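Local coordinates for alkaline serine protease (Pseudoalteromonas sp., PDB 1Y9Z), which probably hydrolyses peptide bonds as a cold-adapted alkaline serine protease of the subtilisin-like family, at residues 28-42 / 66-80. Residues are numbered along the deposited sequence; the frame is centred on the assembly and turned at random.
Sequences IIDSGYDRSHNDLNA and GTHVAGTIAAIANNE. With CA (calcium ion), chain C.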
loop_
_atom_site.group_PDB
_atom_site.type_symbol
_atom_site.label_atom_id
_atom_site.label_comp_id
_atom_site.label_asym_id
_atom_site.label_seq_id
_atom_site.Cartn_x
_atom_site.Cartn_y
_atom_site.Cartn_z
ATOM N N ILE A 28 -9.156 12.548 4.465
ATOM C CA ILE A 28 -8.297 12.049 3.405
ATOM C C ILE A 28 -8.265 13.045 2.250
ATOM O O ILE A 28 -9.265 13.234 1.550
ATOM C CB ILE A 28 -8.808 10.695 2.867
ATOM C CG1 ILE A 28 -8.961 9.696 4.015
ATOM C CG2 ILE A 28 -7.841 10.152 1.834
ATOM C CD1 ILE A 28 -9.646 8.398 3.611
ATOM N N ILE A 29 -7.123 13.703 2.072
ATOM C CA ILE A 29 -6.949 14.651 0.974
ATOM C C ILE A 29 -6.316 13.806 -0.121
ATOM O O ILE A 29 -5.152 13.412 -0.023
ATOM C CB ILE A 29 -6.011 15.807 1.379
ATOM C CG1 ILE A 29 -6.640 16.597 2.531
ATOM C CG2 ILE A 29 -5.741 16.711 0.184
ATOM C CD1 ILE A 29 -5.821 17.797 2.986
ATOM N N ASP A 30 -7.086 13.517 -1.165
ATOM C CA ASP A 30 -6.585 12.651 -2.219
ATOM C C ASP A 30 -7.439 12.767 -3.486
ATOM O O ASP A 30 -7.994 13.830 -3.769
ATOM C CB ASP A 30 -6.577 11.207 -1.693
ATOM C CG ASP A 30 -5.440 10.378 -2.258
ATOM O OD1 ASP A 30 -5.407 10.183 -3.488
ATOM O OD2 ASP A 30 -4.581 9.917 -1.470
ATOM N N SER A 31 -7.560 11.671 -4.233
ATOM C CA SER A 31 -8.320 11.687 -5.485
ATOM C C SER A 31 -9.785 11.273 -5.391
ATOM O O SER A 31 -10.373 10.841 -6.382
ATOM C CB SER A 31 -7.628 10.807 -6.531
ATOM O OG SER A 31 -7.809 9.424 -6.258
ATOM N N GLY A 32 -10.388 11.400 -4.217
ATOM C CA GLY A 32 -11.783 11.019 -4.116
ATOM C C GLY A 32 -11.980 9.661 -3.477
ATOM O O GLY A 32 -11.026 8.933 -3.208
ATOM N N TYR A 33 -13.245 9.306 -3.295
ATOM C CA TYR A 33 -13.641 8.078 -2.614
ATOM C C TYR A 33 -14.798 7.416 -3.365
ATOM O O TYR A 33 -15.860 8.017 -3.497
ATOM C CB TYR A 33 -14.082 8.504 -1.210
ATOM C CG TYR A 33 -14.534 7.435 -0.247
ATOM C CD1 TYR A 33 -13.692 6.999 0.775
ATOM C CD2 TYR A 33 -15.839 6.944 -0.278
ATOM C CE1 TYR A 33 -14.137 6.113 1.746
ATOM C CE2 TYR A 33 -16.295 6.054 0.690
ATOM C CZ TYR A 33 -15.441 5.649 1.700
ATOM O OH TYR A 33 -15.894 4.811 2.691
ATOM N N ASP A 34 -14.609 6.190 -3.859
ATOM C CA ASP A 34 -15.695 5.525 -4.582
ATOM C C ASP A 34 -16.728 5.001 -3.592
ATOM O O ASP A 34 -16.648 3.864 -3.123
ATOM C CB ASP A 34 -15.167 4.369 -5.439
ATOM C CG ASP A 34 -16.246 3.771 -6.326
ATOM O OD1 ASP A 34 -15.941 2.855 -7.119
ATOM O OD2 ASP A 34 -17.405 4.225 -6.228
ATOM N N ARG A 35 -17.715 5.837 -3.294
ATOM C CA ARG A 35 -18.750 5.475 -2.342
ATOM C C ARG A 35 -19.653 4.342 -2.820
ATOM O O ARG A 35 -20.396 3.766 -2.029
ATOM C CB ARG A 35 -19.585 6.710 -1.998
ATOM C CG ARG A 35 -20.485 6.534 -0.789
ATOM C CD ARG A 35 -21.137 7.849 -0.401
ATOM N NE ARG A 35 -21.928 8.410 -1.492
ATOM C CZ ARG A 35 -22.602 9.552 -1.415
ATOM N NH1 ARG A 35 -23.296 9.985 -2.457
ATOM N NH2 ARG A 35 -22.581 10.264 -0.295
ATOM N N SER A 36 -19.587 4.013 -4.107
ATOM C CA SER A 36 -20.422 2.939 -4.642
ATOM C C SER A 36 -19.826 1.565 -4.343
ATOM O O SER A 36 -20.487 0.539 -4.525
ATOM C CB SER A 36 -20.590 3.095 -6.157
ATOM O OG SER A 36 -19.427 2.670 -6.848
ATOM N N HIS A 37 -18.577 1.549 -3.884
ATOM C CA HIS A 37 -17.882 0.303 -3.574
ATOM C C HIS A 37 -18.475 -0.381 -2.338
ATOM O O HIS A 37 -18.705 0.264 -1.320
ATOM C CB HIS A 37 -16.395 0.591 -3.349
ATOM C CG HIS A 37 -15.540 -0.635 -3.335
ATOM N ND1 HIS A 37 -14.523 -0.844 -4.241
ATOM C CD2 HIS A 37 -15.569 -1.731 -2.541
ATOM C CE1 HIS A 37 -13.963 -2.016 -4.005
ATOM N NE2 HIS A 37 -14.579 -2.575 -2.979
ATOM N N ASN A 38 -18.703 -1.690 -2.429
ATOM C CA ASN A 38 -19.287 -2.438 -1.315
ATOM C C ASN A 38 -18.487 -2.366 -0.019
ATOM O O ASN A 38 -19.058 -2.445 1.067
ATOM C CB ASN A 38 -19.480 -3.911 -1.687
ATOM C CG ASN A 38 -20.564 -4.121 -2.725
ATOM O OD1 ASN A 38 -21.427 -3.265 -2.927
ATOM N ND2 ASN A 38 -20.538 -5.278 -3.377
ATOM N N ASP A 39 -17.170 -2.223 -0.125
ATOM C CA ASP A 39 -16.330 -2.159 1.068
ATOM C C ASP A 39 -16.127 -0.736 1.579
ATOM O O ASP A 39 -15.371 -0.521 2.522
ATOM C CB ASP A 39 -14.967 -2.806 0.790
ATOM C CG ASP A 39 -14.825 -4.176 1.433
ATOM O OD1 ASP A 39 -15.858 -4.770 1.802
ATOM O OD2 ASP A 39 -13.683 -4.668 1.566
ATOM N N LEU A 40 -16.810 0.230 0.967
ATOM C CA LEU A 40 -16.674 1.632 1.371
ATOM C C LEU A 40 -17.988 2.398 1.493
ATOM O O LEU A 40 -18.050 3.434 2.152
ATOM C CB LEU A 40 -15.785 2.377 0.374
ATOM C CG LEU A 40 -14.330 1.936 0.248
ATOM C CD1 LEU A 40 -13.678 2.684 -0.906
ATOM C CD2 LEU A 40 -13.597 2.210 1.554
ATOM N N ASN A 41 -19.033 1.886 0.857
ATOM C CA ASN A 41 -20.335 2.539 0.855
ATOM C C ASN A 41 -20.916 2.890 2.222
ATOM O O ASN A 41 -21.350 4.020 2.444
ATOM C CB ASN A 41 -21.341 1.664 0.104
ATOM C CG ASN A 41 -22.689 2.331 -0.053
ATOM O OD1 ASN A 41 -22.857 3.231 -0.875
ATOM N ND2 ASN A 41 -23.659 1.901 0.745
ATOM N N ALA A 42 -20.911 1.923 3.134
ATOM C CA ALA A 42 -21.503 2.112 4.456
ATOM C C ALA A 42 -20.632 2.678 5.572
ATOM O O ALA A 42 -20.924 2.476 6.753
ATOM C CB ALA A 42 -22.139 0.804 4.914
ATOM N N GLY A 66 -7.165 7.616 -4.239
ATOM C CA GLY A 66 -7.815 7.935 -2.979
ATOM C C GLY A 66 -8.666 6.810 -2.429
ATOM O O GLY A 66 -8.828 6.679 -1.214
ATOM N N THR A 67 -9.218 6.001 -3.324
ATOM C CA THR A 67 -10.055 4.881 -2.924
ATOM C C THR A 67 -9.187 3.770 -2.333
ATOM O O THR A 67 -9.592 3.093 -1.387
ATOM C CB THR A 67 -10.871 4.369 -4.133
ATOM O OG1 THR A 67 -11.801 5.386 -4.533
ATOM C CG2 THR A 67 -11.638 3.103 -3.780
ATOM N N HIS A 68 -7.989 3.595 -2.881
ATOM C CA HIS A 68 -7.067 2.583 -2.379
ATOM C C HIS A 68 -6.620 3.012 -0.975
ATOM O O HIS A 68 -6.635 2.221 -0.033
ATOM C CB HIS A 68 -5.872 2.463 -3.330
ATOM C CG HIS A 68 -5.037 1.241 -3.107
ATOM N ND1 HIS A 68 -4.100 1.150 -2.099
ATOM C CD2 HIS A 68 -5.007 0.053 -3.758
ATOM C CE1 HIS A 68 -3.530 -0.042 -2.139
ATOM N NE2 HIS A 68 -4.062 -0.727 -3.136
ATOM N N VAL A 69 -6.242 4.280 -0.845
ATOM C CA VAL A 69 -5.820 4.842 0.434
ATOM C C VAL A 69 -6.945 4.701 1.469
ATOM O O VAL A 69 -6.708 4.272 2.600
ATOM C CB VAL A 69 -5.437 6.332 0.255
ATOM C CG1 VAL A 69 -5.272 7.011 1.604
ATOM C CG2 VAL A 69 -4.142 6.434 -0.548
ATOM N N ALA A 70 -8.167 5.044 1.071
ATOM C CA ALA A 70 -9.323 4.953 1.961
ATOM C C ALA A 70 -9.567 3.516 2.414
ATOM O O ALA A 70 -9.903 3.274 3.575
ATOM C CB ALA A 70 -10.565 5.499 1.264
ATOM N N GLY A 71 -9.400 2.564 1.498
ATOM C CA GLY A 71 -9.598 1.166 1.839
ATOM C C GLY A 71 -8.620 0.693 2.901
ATOM O O GLY A 71 -8.962 -0.125 3.756
ATOM N N THR A 72 -7.390 1.198 2.857
ATOM C CA THR A 72 -6.396 0.804 3.848
ATOM C C THR A 72 -6.803 1.316 5.231
ATOM O O THR A 72 -6.577 0.653 6.247
ATOM C CB THR A 72 -5.005 1.350 3.472
ATOM O OG1 THR A 72 -4.558 0.711 2.272
ATOM C CG2 THR A 72 -4.000 1.082 4.586
ATOM N N ILE A 73 -7.420 2.491 5.255
ATOM C CA ILE A 73 -7.871 3.109 6.496
ATOM C C ILE A 73 -9.164 2.508 7.037
ATOM O O ILE A 73 -9.292 2.282 8.246
ATOM C CB ILE A 73 -8.106 4.629 6.300
ATOM C CG1 ILE A 73 -6.771 5.329 6.044
ATOM C CG2 ILE A 73 -8.801 5.223 7.522
ATOM C CD1 ILE A 73 -6.909 6.762 5.568
ATOM N N ALA A 74 -10.119 2.230 6.152
ATOM C CA ALA A 74 -11.404 1.739 6.619
ATOM C C ALA A 74 -12.226 0.809 5.732
ATOM O O ALA A 74 -13.456 0.892 5.745
ATOM C CB ALA A 74 -12.264 2.934 7.027
ATOM N N ALA A 75 -11.588 -0.063 4.959
ATOM C CA ALA A 75 -12.373 -1.000 4.154
ATOM C C ALA A 75 -13.242 -1.740 5.177
ATOM O O ALA A 75 -12.752 -2.183 6.218
ATOM C CB ALA A 75 -11.468 -1.974 3.414
ATOM N N ILE A 76 -14.530 -1.866 4.876
ATOM C CA ILE A 76 -15.487 -2.476 5.792
ATOM C C ILE A 76 -15.397 -3.983 6.002
ATOM O O ILE A 76 -15.200 -4.743 5.059
ATOM C CB ILE A 76 -16.916 -2.120 5.348
ATOM C CG1 ILE A 76 -17.073 -0.597 5.328
ATOM C CG2 ILE A 76 -17.940 -2.742 6.292
ATOM C CD1 ILE A 76 -18.378 -0.123 4.735
ATOM N N ALA A 77 -15.535 -4.396 7.260
ATOM C CA ALA A 77 -15.512 -5.811 7.619
ATOM C C ALA A 77 -16.885 -6.366 7.244
ATOM O O ALA A 77 -17.906 -5.934 7.789
ATOM C CB ALA A 77 -15.265 -5.965 9.115
ATOM N N ASN A 78 -16.911 -7.319 6.316
ATOM C CA ASN A 78 -18.176 -7.878 5.852
ATOM C C ASN A 78 -18.055 -9.192 5.081
ATOM O O ASN A 78 -18.888 -9.484 4.226
ATOM C CB ASN A 78 -18.874 -6.851 4.960
ATOM C CG ASN A 78 -17.968 -6.343 3.855
ATOM O OD1 ASN A 78 -16.942 -6.956 3.557
ATOM N ND2 ASN A 78 -18.344 -5.227 3.235
ATOM N N ASN A 79 -17.029 -9.984 5.361
ATOM C CA ASN A 79 -16.874 -11.266 4.664
ATOM C C ASN A 79 -16.642 -11.180 3.143
ATOM O O ASN A 79 -16.803 -12.173 2.428
ATOM C CB ASN A 79 -18.090 -12.160 4.950
ATOM C CG ASN A 79 -17.889 -13.596 4.489
ATOM O OD1 ASN A 79 -16.932 -14.260 4.888
ATOM N ND2 ASN A 79 -18.798 -14.083 3.652
ATOM N N GLU A 80 -16.291 -9.998 2.642
ATOM C CA GLU A 80 -15.987 -9.825 1.217
ATOM C C GLU A 80 -14.863 -8.804 1.100
ATOM O O GLU A 80 -14.693 -7.957 1.973
ATOM C CB GLU A 80 -17.211 -9.349 0.414
ATOM C CG GLU A 80 -17.604 -7.887 0.600
ATOM C CD GLU A 80 -18.739 -7.461 -0.328
ATOM O OE1 GLU A 80 -18.501 -7.304 -1.548
ATOM O OE2 GLU A 80 -19.875 -7.289 0.162
HETATM CA CA CA C . -14.652 -6.204 3.385
HETATM O O HOH W 1 -10.259 7.362 -5.737
HETATM O O HOH W 2 -10.184 9.174 -0.592
#
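Asp30 is probably the aspartate of the subtilase catalytic triad, judged by family and by the hydrogen bond between its OD1 and His65 ND1; as the last residue of strand 25-30 it meets, together with Ser31 just after it, Gly66 in the first turn of helix 65-74. The same oxygen accepts Ser31 N through its anti lone pair, while OD2 lies against Val69 CG2 at 3.6 Å. Without the carboxylate, as with an alanine in place of Asp30, both His65 ND1 and Ser31 N would probably lose an acceptor and the imidazole be freer to turn. Ser31 OG, between its backbone N and carbonyl carbon (chi1 74°), takes Gly66 N at 2.8 Å in a nearly straight bond (166°). A side chain on Gly66 would run into Gly32 O and Ser31 N, so glycine permits this close approach.

At the next helix residue, Thr67 OG1 accepts Asp34 N at 3.0 Å, and a water joins that hydroxyl to Gly32 O. The methyl of the same threonine, CG2, meets Leu40 CD1 at 3.5 Å. Ala70 CB comes obliquely to the Tyr33 ring, 3.5 Å from CD1, and the tyrosine hydroxyl donates to Leu40 O. Between the strand and the helix, Ile28 and Ile73 meet tip to tip, their CD1 atoms 3.7 Å apart.

Beyond the helix, Ile76 N donates to Asp39 O at 2.8 Å, bringing two loops together around a calcium ion. Both Asp39 carboxylate oxygens, Ile76 O, Asn78 OD1 and Glu80 O bind it, with Glu2 and Val82 completing seven ligand atoms. Asn78 OD1 also accepts Glu80 N, closing an Asx turn. With amide and carboxylate planes only 29° apart, Asn78 ND2 donates to Asp39 OD1 at 2.9 Å, nearly along that oxygen's C-O axis.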